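Local coordinates for NOL1/NOP2/sun family protein (Enterococcus faecium, PDB 3M4X) that probably methylates ribosomal RNA as an RsmF-type methyltransferase, joining a Rossmann-like catalytic domain to a C-terminal PUA-like domain likely to bind RNA, at residues 157-162 with 354-359; 260-265 with 281-286; 45-50 with 432-437; 18-23 with 271-276. One frame throughout, in Å; residues are numbered along the deposited sequence.

The four contacts tie together modules of one chain: three involve the methyltransferase domain, and interaction 3 joins the N-terminal and PUA-like domains. Interaction 1 seats the first C-terminal domain against strand 158-161. Its centre is about 22 Å from that of interaction 3, with nearest atoms about 7 Å apart. Interactions 2 and 4 lie across the chain's centre from interaction 1, about 17 Å apart between centres. These two touch, with Trp273 packing on Arg284 and Trp286, while Leu20 also reaches Trp286. Interactions 1 and 2 reach the same mixed sheet, although their centres are about 32 Å apart. Interactions 3 and 4, both involving the N-terminal domain, are about 47 Å apart between centres.

Interaction 1: residues 157-162 with 354-359; sequences NAIVTN and EVPELA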
loop_
_atom_site.group_PDB
_atom_site.type_symbol
_atom_site.label_atom_id
_atom_site.label_comp_id
_atom_site.label_asym_id
_atom_site.label_seq_id
_atom_site.Cartn_x
_atom_site.Cartn_y
_atom_site.Cartn_z
ATOM N N ASN A 157 -8.754 1.067 -8.242
ATOM C CA ASN A 157 -9.940 0.726 -7.452
ATOM C C ASN A 157 -9.835 1.097 -5.960
ATOM O O ASN A 157 -10.466 0.467 -5.106
ATOM C CB ASN A 157 -10.267 -0.770 -7.588
ATOM C CG ASN A 157 -9.172 -1.659 -7.018
ATOM O OD1 ASN A 157 -8.029 -1.224 -6.870
ATOM N ND2 ASN A 157 -9.515 -2.908 -6.696
ATOM N N ALA A 158 -9.050 2.124 -5.648
ATOM C CA ALA A 158 -8.831 2.495 -4.258
ATOM C C ALA A 158 -9.543 3.788 -3.870
ATOM O O ALA A 158 -9.652 4.716 -4.671
ATOM C CB ALA A 158 -7.336 2.603 -3.960
ATOM N N ILE A 159 -10.041 3.824 -2.638
ATOM C CA ILE A 159 -10.486 5.064 -2.019
ATOM C C ILE A 159 -9.512 5.367 -0.898
ATOM O O ILE A 159 -9.374 4.578 0.019
ATOM C CB ILE A 159 -11.873 4.920 -1.389
ATOM C CG1 ILE A 159 -12.890 4.462 -2.431
ATOM C CG2 ILE A 159 -12.299 6.229 -0.773
ATOM C CD1 ILE A 159 -13.039 5.411 -3.570
ATOM N N VAL A 160 -8.821 6.494 -0.977
ATOM C CA VAL A 160 -7.887 6.873 0.075
ATOM C C VAL A 160 -8.566 7.780 1.112
ATOM O O VAL A 160 -9.087 8.856 0.805
ATOM C CB VAL A 160 -6.604 7.517 -0.491
ATOM C CG1 VAL A 160 -5.739 8.038 0.627
ATOM C CG2 VAL A 160 -5.825 6.493 -1.308
ATOM N N THR A 161 -8.556 7.315 2.348
ATOM C CA THR A 161 -9.287 7.946 3.433
ATOM C C THR A 161 -8.359 8.603 4.455
ATOM O O THR A 161 -7.217 8.166 4.665
ATOM C CB THR A 161 -10.175 6.900 4.121
ATOM O OG1 THR A 161 -11.377 6.740 3.356
ATOM C CG2 THR A 161 -10.541 7.339 5.492
ATOM N N ASN A 162 -8.863 9.649 5.096
ATOM C CA ASN A 162 -8.091 10.397 6.082
ATOM C C ASN A 162 -8.825 10.493 7.411
ATOM O O ASN A 162 -9.300 11.555 7.784
ATOM C CB ASN A 162 -7.807 11.796 5.549
ATOM C CG ASN A 162 -7.060 12.648 6.534
ATOM O OD1 ASN A 162 -7.188 13.870 6.528
ATOM N ND2 ASN A 162 -6.273 12.011 7.397
ATOM N N GLU A 354 -13.317 8.096 -11.667
ATOM C CA GLU A 354 -14.055 6.881 -11.937
ATOM C C GLU A 354 -14.012 6.096 -10.651
ATOM O O GLU A 354 -12.936 5.693 -10.205
ATOM C CB GLU A 354 -13.409 6.092 -13.076
ATOM C CG GLU A 354 -14.057 4.742 -13.338
ATOM C CD GLU A 354 -13.393 4.002 -14.472
ATOM O OE1 GLU A 354 -12.707 4.656 -15.284
ATOM O OE2 GLU A 354 -13.548 2.768 -14.549
ATOM N N VAL A 355 -15.184 5.897 -10.055
ATOM C CA VAL A 355 -15.297 5.328 -8.722
ATOM C C VAL A 355 -15.874 3.924 -8.798
ATOM O O VAL A 355 -16.835 3.687 -9.519
ATOM C CB VAL A 355 -16.220 6.189 -7.838
ATOM C CG1 VAL A 355 -16.138 5.734 -6.392
ATOM C CG2 VAL A 355 -15.835 7.648 -7.951
ATOM N N PRO A 356 -15.284 2.983 -8.050
ATOM C CA PRO A 356 -15.765 1.605 -8.097
ATOM C C PRO A 356 -17.215 1.529 -7.670
ATOM O O PRO A 356 -17.683 2.321 -6.855
ATOM C CB PRO A 356 -14.874 0.891 -7.083
ATOM C CG PRO A 356 -13.652 1.724 -7.019
ATOM C CD PRO A 356 -14.131 3.126 -7.152
ATOM N N GLU A 357 -17.931 0.574 -8.232
ATOM C CA GLU A 357 -19.346 0.461 -7.958
ATOM C C GLU A 357 -19.555 0.040 -6.510
ATOM O O GLU A 357 -20.601 0.303 -5.932
ATOM C CB GLU A 357 -19.986 -0.539 -8.917
ATOM C CG GLU A 357 -21.441 -0.256 -9.181
ATOM C CD GLU A 357 -21.646 1.082 -9.856
ATOM O OE1 GLU A 357 -20.805 1.454 -10.701
ATOM O OE2 GLU A 357 -22.644 1.763 -9.543
ATOM N N LEU A 358 -18.537 -0.598 -5.936
ATOM C CA LEU A 358 -18.582 -1.112 -4.574
ATOM C C LEU A 358 -18.511 -0.010 -3.532
ATOM O O LEU A 358 -18.834 -0.232 -2.369
ATOM C CB LEU A 358 -17.410 -2.067 -4.324
ATOM C CG LEU A 358 -17.541 -3.543 -4.666
ATOM C CD1 LEU A 358 -18.800 -4.106 -4.030
ATOM C CD2 LEU A 358 -17.562 -3.720 -6.166
ATOM N N ALA A 359 -18.041 1.164 -3.927
ATOM C CA ALA A 359 -17.947 2.258 -2.971
ATOM C C ALA A 359 -19.333 2.573 -2.416
ATOM O O ALA A 359 -20.303 2.670 -3.170
ATOM C CB ALA A 359 -17.341 3.495 -3.622
#
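Pro356 presents its ring to Asn157 and Ile159, where residues 354-359 leave a strand and run past the start of strand 158-161. From CA, the CB bond already heads toward the other segment, but the first close approach comes at CG. This atom lies 3.9 Å from Asn157 CA and equally near Asn157 O, so it packs on backbone more than on the amide side chain, whose end turns away. One atom further round the ring, Pro356 CD stands 4.4 Å from Ile159 CD1. That methyl also meets Val355 CG1 at 4.2 Å and so touches two successive residues. Its place follows from a folded chain: chi1 of -57° sets CG1 beside the backbone N of Ile159, and chi2 of -60° bends CD1 toward Val355 and Pro356. Leu132 touches both Pro356 and Ile159 and adds to the apolar surroundings. Beyond Pro356 the chain reverses in a type I turn closed by Ala359 N to Pro356 O at 3.2 Å. The arrangement is an interdomain seam: strand 158-161, a parallel neighbour of strand 132-136 in the Rossmann-like methyltransferase sheet, meets the end of strand 351-355, which belongs to a separate four-stranded antiparallel sheet.

Interaction 2: residues 260-265 with 281-286; sequences IPLTQS and KTIRIW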
loop_
_atom_site.group_PDB
_atom_site.type_symbol
_atom_site.label_atom_id
_atom_site.label_comp_id
_atom_site.label_asym_id
_atom_site.label_seq_id
_atom_site.Cartn_x
_atom_site.Cartn_y
_atom_site.Cartn_z
ATOM N N ILE A 260 -1.363 -19.236 8.357
ATOM C CA ILE A 260 -0.835 -18.376 7.314
ATOM C C ILE A 260 0.142 -19.196 6.481
ATOM O O ILE A 260 1.309 -19.324 6.842
ATOM C CB ILE A 260 -0.101 -17.178 7.924
ATOM C CG1 ILE A 260 -1.074 -16.340 8.768
ATOM C CG2 ILE A 260 0.577 -16.344 6.815
ATOM C CD1 ILE A 260 -0.422 -15.249 9.620
ATOM N N PRO A 261 -0.341 -19.789 5.380
ATOM C CA PRO A 261 0.541 -20.650 4.585
ATOM C C PRO A 261 1.746 -19.875 4.062
ATOM O O PRO A 261 1.601 -18.771 3.533
ATOM C CB PRO A 261 -0.352 -21.098 3.422
ATOM C CG PRO A 261 -1.769 -20.832 3.883
ATOM C CD PRO A 261 -1.680 -19.645 4.779
ATOM N N LEU A 262 2.934 -20.443 4.226
ATOM C CA LEU A 262 4.152 -19.841 3.692
ATOM C C LEU A 262 5.140 -20.899 3.232
ATOM O O LEU A 262 5.166 -22.011 3.762
ATOM C CB LEU A 262 4.823 -18.956 4.734
ATOM C CG LEU A 262 4.323 -17.524 4.815
ATOM C CD1 LEU A 262 5.170 -16.771 5.811
ATOM C CD2 LEU A 262 4.401 -16.880 3.450
ATOM N N THR A 263 5.945 -20.543 2.237
ATOM C CA THR A 263 7.027 -21.402 1.783
ATOM C C THR A 263 8.219 -21.188 2.697
ATOM O O THR A 263 8.803 -22.137 3.214
ATOM C CB THR A 263 7.443 -21.068 0.345
ATOM O OG1 THR A 263 6.306 -21.181 -0.516
ATOM C CG2 THR A 263 8.550 -22.020 -0.135
ATOM N N GLN A 264 8.564 -19.924 2.895
ATOM C CA GLN A 264 9.641 -19.553 3.797
ATOM C C GLN A 264 9.289 -19.905 5.247
ATOM O O GLN A 264 8.269 -19.458 5.777
ATOM C CB GLN A 264 9.932 -18.056 3.660
ATOM C CG GLN A 264 11.101 -17.563 4.498
ATOM C CD GLN A 264 12.431 -18.129 4.043
ATOM O OE1 GLN A 264 12.563 -18.622 2.919
ATOM N NE2 GLN A 264 13.432 -18.058 4.917
ATOM N N SER A 265 10.124 -20.714 5.889
ATOM C CA SER A 265 9.904 -21.029 7.297
ATOM C C SER A 265 10.214 -19.812 8.152
ATOM O O SER A 265 11.046 -18.975 7.788
ATOM C CB SER A 265 10.747 -22.220 7.739
ATOM O OG SER A 265 10.083 -23.434 7.450
ATOM N N LYS A 281 0.218 -20.483 15.556
ATOM C CA LYS A 281 -0.191 -20.195 14.180
ATOM C C LYS A 281 0.104 -18.759 13.797
ATOM O O LYS A 281 -0.004 -18.393 12.633
ATOM C CB LYS A 281 -1.688 -20.438 13.994
ATOM C CG LYS A 281 -2.128 -21.879 14.139
ATOM C CD LYS A 281 -3.654 -21.958 14.105
ATOM C CE LYS A 281 -4.148 -23.241 14.751
ATOM N NZ LYS A 281 -5.597 -23.159 15.072
ATOM N N THR A 282 0.431 -17.933 14.783
ATOM C CA THR A 282 0.882 -16.580 14.497
ATOM C C THR A 282 2.388 -16.596 14.188
ATOM O O THR A 282 3.091 -17.556 14.513
ATOM C CB THR A 282 0.527 -15.605 15.638
ATOM O OG1 THR A 282 1.344 -15.869 16.785
ATOM C CG2 THR A 282 -0.965 -15.757 16.025
ATOM N N ILE A 283 2.869 -15.539 13.543
ATOM C CA ILE A 283 4.211 -15.528 12.965
ATOM C C ILE A 283 5.090 -14.489 13.618
ATOM O O ILE A 283 4.701 -13.331 13.748
ATOM C CB ILE A 283 4.174 -15.155 11.478
ATOM C CG1 ILE A 283 3.547 -16.267 10.639
ATOM C CG2 ILE A 283 5.570 -14.802 10.975
ATOM C CD1 ILE A 283 3.408 -15.869 9.166
ATOM N N ARG A 284 6.283 -14.907 14.011
ATOM C CA ARG A 284 7.281 -13.972 14.497
ATOM C C ARG A 284 8.480 -13.941 13.570
ATOM O O ARG A 284 8.899 -14.961 13.031
ATOM C CB ARG A 284 7.722 -14.308 15.928
ATOM C CG ARG A 284 6.847 -13.660 16.996
ATOM C CD ARG A 284 7.268 -14.095 18.397
ATOM N NE ARG A 284 6.530 -13.395 19.444
ATOM C CZ ARG A 284 6.870 -12.208 19.949
ATOM N NH1 ARG A 284 7.950 -11.565 19.512
ATOM N NH2 ARG A 284 6.122 -11.660 20.896
ATOM N N ILE A 285 9.029 -12.753 13.389
ATOM C CA ILE A 285 10.272 -12.615 12.661
ATOM C C ILE A 285 11.305 -12.007 13.607
ATOM O O ILE A 285 11.140 -10.883 14.083
ATOM C CB ILE A 285 10.078 -11.775 11.375
ATOM C CG1 ILE A 285 9.169 -12.533 10.405
ATOM C CG2 ILE A 285 11.419 -11.484 10.712
ATOM C CD1 ILE A 285 8.809 -11.770 9.180
ATOM N N TRP A 286 12.338 -12.785 13.911
ATOM C CA TRP A 286 13.405 -12.357 14.812
ATOM C C TRP A 286 14.656 -12.057 13.984
ATOM O O TRP A 286 15.023 -12.843 13.109
ATOM C CB TRP A 286 13.735 -13.457 15.822
ATOM C CG TRP A 286 12.658 -13.810 16.849
ATOM C CD1 TRP A 286 11.832 -14.902 16.831
ATOM C CD2 TRP A 286 12.357 -13.104 18.065
ATOM N NE1 TRP A 286 11.019 -14.903 17.942
ATOM C CE2 TRP A 286 11.325 -13.815 18.718
ATOM C CE3 TRP A 286 12.855 -11.940 18.662
ATOM C CZ2 TRP A 286 10.778 -13.392 19.933
ATOM C CZ3 TRP A 286 12.309 -11.522 19.867
ATOM C CH2 TRP A 286 11.282 -12.248 20.493
HETATM O O HOH W 1 0.488 -20.087 10.615
#
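Apolar contact between Ile283 and the pair Ile260 and Leu262 makes up most of this interface, and it converges on one methyl group. Ile283 CD1 lies 3.7 Å from Ile260 CG2, with Ile260 CB and CD1 slightly farther off, and so is touched by both branches of that side chain. Leu262 CD1 approaches the same methyl at 3.9 Å. Both partners cross Ile283 obliquely. The chain of Ile283 extends from CG1 to its tip, chi2 176°, which carries CD1 across to the loop. Ile283 opens strand 283-285, which pairs antiparallel with strands 267-268 and 295-302 in the antiparallel part of the Rossmann-like methyltransferase sheet; residues 260-265 belong to the connection between strands 255-258 and 267-268. Helix 95-101 borders the same apolar patch, with Ala100 touching Ile260, and Ile96 and Thr99 touching Leu262. The polar link is indirect. A single water accepts from Ile260 N at 3.0 Å and donates to Lys281 O at 2.7 Å, tying the two backbones where their alpha carbons come nearest. Ile260 CD1 also stands 4.4 Å from Lys281 O, a loose approach beside this bridge, while the Lys281 side chain leads away from the loop.

Interaction 3: residues 45-50 with 432-437; sequences LKPAGL and KIPVGF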
loop_
_atom_site.group_PDB
_atom_site.type_symbol
_atom_site.label_atom_id
_atom_site.label_comp_id
_atom_site.label_asym_id
_atom_site.label_seq_id
_atom_site.Cartn_x
_atom_site.Cartn_y
_atom_site.Cartn_z
ATOM N N LEU A 45 0.593 -5.113 -11.625
ATOM C CA LEU A 45 -0.408 -4.249 -12.246
ATOM C C LEU A 45 0.100 -3.579 -13.527
ATOM O O LEU A 45 -0.698 -3.145 -14.363
ATOM C CB LEU A 45 -0.891 -3.187 -11.259
ATOM C CG LEU A 45 -1.501 -3.740 -9.962
ATOM C CD1 LEU A 45 -1.832 -2.613 -9.005
ATOM C CD2 LEU A 45 -2.745 -4.597 -10.251
ATOM N N LYS A 46 1.423 -3.506 -13.683
ATOM C CA LYS A 46 2.025 -2.782 -14.802
ATOM C C LYS A 46 2.274 -3.655 -16.036
ATOM O O LYS A 46 2.526 -4.843 -15.918
ATOM C CB LYS A 46 3.344 -2.134 -14.361
ATOM C CG LYS A 46 3.208 -1.134 -13.217
ATOM C CD LYS A 46 2.600 0.174 -13.714
ATOM C CE LYS A 46 2.330 1.096 -12.545
ATOM N NZ LYS A 46 2.233 2.516 -12.942
ATOM N N PRO A 47 2.198 -3.054 -17.232
ATOM C CA PRO A 47 2.625 -3.741 -18.463
ATOM C C PRO A 47 4.062 -4.241 -18.337
ATOM O O PRO A 47 4.948 -3.420 -18.120
ATOM C CB PRO A 47 2.586 -2.628 -19.528
ATOM C CG PRO A 47 1.692 -1.570 -18.982
ATOM C CD PRO A 47 1.748 -1.668 -17.474
ATOM N N ALA A 48 4.292 -5.542 -18.486
ATOM C CA ALA A 48 5.650 -6.098 -18.380
ATOM C C ALA A 48 6.370 -5.675 -17.105
ATOM O O ALA A 48 7.548 -5.331 -17.133
ATOM C CB ALA A 48 6.491 -5.699 -19.602
ATOM N N GLY A 49 5.666 -5.683 -15.983
ATOM C CA GLY A 49 6.251 -5.207 -14.748
ATOM C C GLY A 49 7.572 -5.873 -14.413
ATOM O O GLY A 49 8.576 -5.205 -14.180
ATOM N N LEU A 50 7.579 -7.197 -14.391
ATOM C CA LEU A 50 8.781 -7.923 -14.007
ATOM C C LEU A 50 9.863 -7.806 -15.074
ATOM O O LEU A 50 11.029 -7.575 -14.757
ATOM C CB LEU A 50 8.460 -9.393 -13.725
ATOM C CG LEU A 50 9.635 -10.354 -13.517
ATOM C CD1 LEU A 50 10.477 -10.055 -12.233
ATOM C CD2 LEU A 50 9.090 -11.779 -13.485
ATOM N N LYS A 432 8.576 -0.343 -22.624
ATOM C CA LYS A 432 7.206 -0.804 -22.401
ATOM C C LYS A 432 6.543 -0.098 -21.218
ATOM O O LYS A 432 5.425 -0.437 -20.815
ATOM C CB LYS A 432 7.182 -2.321 -22.205
ATOM C CG LYS A 432 7.372 -3.126 -23.486
ATOM C CD LYS A 432 7.213 -4.611 -23.205
ATOM C CE LYS A 432 7.636 -5.435 -24.412
ATOM N NZ LYS A 432 7.550 -6.899 -24.150
ATOM N N ILE A 433 7.235 0.896 -20.675
ATOM C CA ILE A 433 6.778 1.582 -19.475
ATOM C C ILE A 433 6.042 2.871 -19.809
ATOM O O ILE A 433 6.639 3.800 -20.362
ATOM C CB ILE A 433 7.950 1.982 -18.588
ATOM C CG1 ILE A 433 8.849 0.787 -18.297
ATOM C CG2 ILE A 433 7.447 2.617 -17.298
ATOM C CD1 ILE A 433 10.176 1.193 -17.673
ATOM N N PRO A 434 4.745 2.941 -19.450
ATOM C CA PRO A 434 3.985 4.188 -19.588
ATOM C C PRO A 434 4.453 5.171 -18.527
ATOM O O PRO A 434 4.345 4.884 -17.326
ATOM C CB PRO A 434 2.525 3.756 -19.314
ATOM C CG PRO A 434 2.510 2.273 -19.552
ATOM C CD PRO A 434 3.880 1.815 -19.055
ATOM N N VAL A 435 4.973 6.317 -18.946
ATOM C CA VAL A 435 5.527 7.242 -17.970
ATOM C C VAL A 435 4.694 8.491 -17.749
ATOM O O VAL A 435 5.004 9.288 -16.865
ATOM C CB VAL A 435 6.971 7.630 -18.319
ATOM C CG1 VAL A 435 7.815 6.379 -18.428
ATOM C CG2 VAL A 435 7.023 8.416 -19.629
ATOM N N GLY A 436 3.628 8.661 -18.535
ATOM C CA GLY A 436 2.820 9.868 -18.445
ATOM C C GLY A 436 2.236 10.339 -19.771
ATOM O O GLY A 436 2.518 9.762 -20.817
ATOM N N PHE A 437 1.417 11.392 -19.725
ATOM C CA PHE A 437 0.879 11.991 -20.945
ATOM C C PHE A 437 1.744 13.127 -21.489
ATOM O O PHE A 437 2.267 13.947 -20.736
ATOM C CB PHE A 437 -0.541 12.528 -20.722
ATOM C CG PHE A 437 -1.611 11.496 -20.899
ATOM C CD1 PHE A 437 -2.290 10.989 -19.803
ATOM C CD2 PHE A 437 -1.941 11.033 -22.168
ATOM C CE1 PHE A 437 -3.279 10.035 -19.966
ATOM C CE2 PHE A 437 -2.918 10.082 -22.340
ATOM C CZ PHE A 437 -3.592 9.578 -21.238
HETATM O O HOH W 2 3.148 3.049 -15.738
#
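The rings of Pro47 and Pro434 meet through their outer atoms: Pro47 CG lies 4.0 Å from Pro434 CG and about as far from Pro434 CD. Next to this meeting point, Pro47 CB sits 3.8 Å from Lys432 O, so the first ring bears on the backbone ahead of the second as well. Tyr86 adjoins both: the Pro434 side chain touches it, and its OH is hydrogen-bonded to Pro47 O. Pro47 and Ala48 form the middle of a type II beta turn from Lys46 to Gly49, and Ala48 is the N-cap of helix 49-56. The turn thereby sets this corner of the N-terminal domain against the start of strand 433-441, in the mixed sheet of the PUA-like domain. Ala48 CB meets the alkyl part of Lys432 at CD, 3.8 Å away; that lysine runs extended beyond CG, and Met52 of the same helix touches it too. Beside the proline pair, a water joins Lys46 NZ at 3.0 Å to Pro434 O at 2.7 Å. Lys46 bends at chi2, -75°, before running out to its ammonium, which also reaches the backbone oxygens of Ala84, Arg152 and Leu390; with the water that is four acceptors for three protons.

Interaction 4: residues 18-23 with 271-276; sequences LLLGEE and SEWGSV
Gly274 N bonds to Ser271 O at 3.0 Å, closing the 3-10 turn from which Trp273 extends its indole to Leu19 and Leu20. The two leucines, at the end of helix 10-20, use different parts of the ring system. Leu19 comes in at a slant, its CD1 3.7 Å from Trp273 NE1 and its CG 4.0 Å from Trp273 CZ2. Leu20 stands at about a right angle to the indole, with CD2 at the ring edge, 4.2 Å from Trp273 CH2. The carbonyl of Leu19 lies at the edge as well: its O is in the ring plane, 3.8 Å from Trp273 CZ2. With CG beside its backbone N (chi1 -67°), Trp273 carries the indole toward the helix end. After Leu20, Gly21, with positive phi, is the first residue to leave helical angles. Glu23 then forms a salt bridge through OE1 with Arg270 and a hydrogen bond through OE2 with His288. Thus the N-terminal domain meets the methyltransferase loop between strands 267-268 and 283-285 through two leucines packed against an indole, a largely apolar contact in which van der Waals packing probably does most of the work. Glu23 adds directional bonding alongside, its charge probably balanced partly by Arg270.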
loop_
_atom_site.group_PDB
_atom_site.type_symbol
_atom_site.label_atom_id
_atom_site.label_comp_id
_atom_site.label_asym_id
_atom_site.label_seq_id
_atom_site.Cartn_x
_atom_site.Cartn_y
_atom_site.Cartn_z
ATOM N N LEU A 18 15.214 -11.804 30.382
ATOM C CA LEU A 18 14.238 -12.684 31.024
ATOM C C LEU A 18 13.328 -13.441 30.048
ATOM O O LEU A 18 13.060 -14.633 30.240
ATOM C CB LEU A 18 13.381 -11.903 32.026
ATOM C CG LEU A 18 14.075 -11.440 33.310
ATOM C CD1 LEU A 18 13.102 -10.650 34.166
ATOM C CD2 LEU A 18 14.638 -12.625 34.089
ATOM N N LEU A 19 12.851 -12.754 29.012
ATOM C CA LEU A 19 11.911 -13.365 28.065
ATOM C C LEU A 19 12.579 -14.432 27.210
ATOM O O LEU A 19 11.982 -15.476 26.940
ATOM C CB LEU A 19 11.299 -12.313 27.137
ATOM C CG LEU A 19 9.863 -11.822 27.303
ATOM C CD1 LEU A 19 9.053 -12.563 28.393
ATOM C CD2 LEU A 19 9.881 -10.312 27.534
ATOM N N LEU A 20 13.812 -14.157 26.781
ATOM C CA LEU A 20 14.493 -14.994 25.783
ATOM C C LEU A 20 15.452 -16.023 26.371
ATOM O O LEU A 20 15.786 -17.011 25.712
ATOM C CB LEU A 20 15.238 -14.125 24.757
ATOM C CG LEU A 20 14.323 -13.385 23.776
ATOM C CD1 LEU A 20 15.123 -12.560 22.757
ATOM C CD2 LEU A 20 13.420 -14.381 23.077
ATOM N N GLY A 21 15.892 -15.796 27.602
ATOM C CA GLY A 21 16.872 -16.672 28.210
ATOM C C GLY A 21 18.222 -16.530 27.530
ATOM O O GLY A 21 18.747 -15.424 27.403
ATOM N N GLU A 22 18.787 -17.642 27.078
ATOM C CA GLU A 22 20.138 -17.604 26.531
ATOM C C GLU A 22 20.120 -17.122 25.094
ATOM O O GLU A 22 21.136 -16.672 24.552
ATOM C CB GLU A 22 20.803 -18.977 26.617
ATOM C CG GLU A 22 20.179 -20.028 25.724
ATOM C CD GLU A 22 20.984 -21.312 25.707
ATOM O OE1 GLU A 22 20.418 -22.358 25.327
ATOM O OE2 GLU A 22 22.179 -21.276 26.080
ATOM N N GLU A 23 18.947 -17.228 24.485
ATOM C CA GLU A 23 18.735 -16.748 23.140
ATOM C C GLU A 23 18.958 -15.234 23.089
ATOM O O GLU A 23 19.272 -14.662 22.035
ATOM C CB GLU A 23 17.316 -17.113 22.691
ATOM C CG GLU A 23 17.005 -16.755 21.264
ATOM C CD GLU A 23 15.670 -17.293 20.806
ATOM O OE1 GLU A 23 14.972 -17.945 21.610
ATOM O OE2 GLU A 23 15.314 -17.058 19.632
ATOM N N SER A 271 3.008 -19.621 22.791
ATOM C CA SER A 271 1.818 -19.824 23.604
ATOM C C SER A 271 2.015 -19.300 25.029
ATOM O O SER A 271 1.092 -18.734 25.617
ATOM C CB SER A 271 1.423 -21.297 23.622
ATOM O OG SER A 271 2.459 -22.077 24.184
ATOM N N GLU A 272 3.219 -19.462 25.579
ATOM C CA GLU A 272 3.468 -19.019 26.951
ATOM C C GLU A 272 3.411 -17.496 27.094
ATOM O O GLU A 272 3.337 -16.977 28.200
ATOM C CB GLU A 272 4.791 -19.576 27.503
ATOM C CG GLU A 272 6.067 -19.031 26.837
ATOM C CD GLU A 272 6.491 -19.833 25.614
ATOM O OE1 GLU A 272 5.650 -20.579 25.061
ATOM O OE2 GLU A 272 7.671 -19.721 25.205
ATOM N N TRP A 273 3.430 -16.774 25.978
ATOM C CA TRP A 273 3.278 -15.319 26.045
ATOM C C TRP A 273 1.826 -14.847 25.899
ATOM O O TRP A 273 1.545 -13.650 25.967
ATOM C CB TRP A 273 4.175 -14.628 25.016
ATOM C CG TRP A 273 5.627 -14.795 25.310
ATOM C CD1 TRP A 273 6.185 -15.242 26.482
ATOM C CD2 TRP A 273 6.718 -14.505 24.432
ATOM N NE1 TRP A 273 7.551 -15.252 26.379
ATOM C CE2 TRP A 273 7.911 -14.809 25.130
ATOM C CE3 TRP A 273 6.808 -14.029 23.119
ATOM C CZ2 TRP A 273 9.178 -14.648 24.563
ATOM C CZ3 TRP A 273 8.072 -13.865 22.557
ATOM C CH2 TRP A 273 9.238 -14.176 23.281
ATOM N N GLY A 274 0.904 -15.784 25.713
ATOM C CA GLY A 274 -0.506 -15.439 25.577
ATOM C C GLY A 274 -1.370 -16.164 26.588
ATOM O O GLY A 274 -0.856 -16.703 27.573
ATOM N N SER A 275 -2.681 -16.185 26.357
ATOM C CA SER A 275 -3.581 -16.916 27.240
ATOM C C SER A 275 -4.653 -17.713 26.513
ATOM O O SER A 275 -5.646 -18.089 27.119
ATOM C CB SER A 275 -4.228 -15.986 28.272
ATOM O OG SER A 275 -5.004 -14.975 27.665
ATOM N N VAL A 276 -4.457 -17.979 25.224
ATOM C CA VAL A 276 -5.417 -18.789 24.479
ATOM C C VAL A 276 -4.679 -19.786 23.606
ATOM O O VAL A 276 -3.487 -19.647 23.398
ATOM C CB VAL A 276 -6.359 -17.923 23.595
ATOM C CG1 VAL A 276 -7.066 -16.886 24.443
ATOM C CG2 VAL A 276 -5.570 -17.252 22.450
#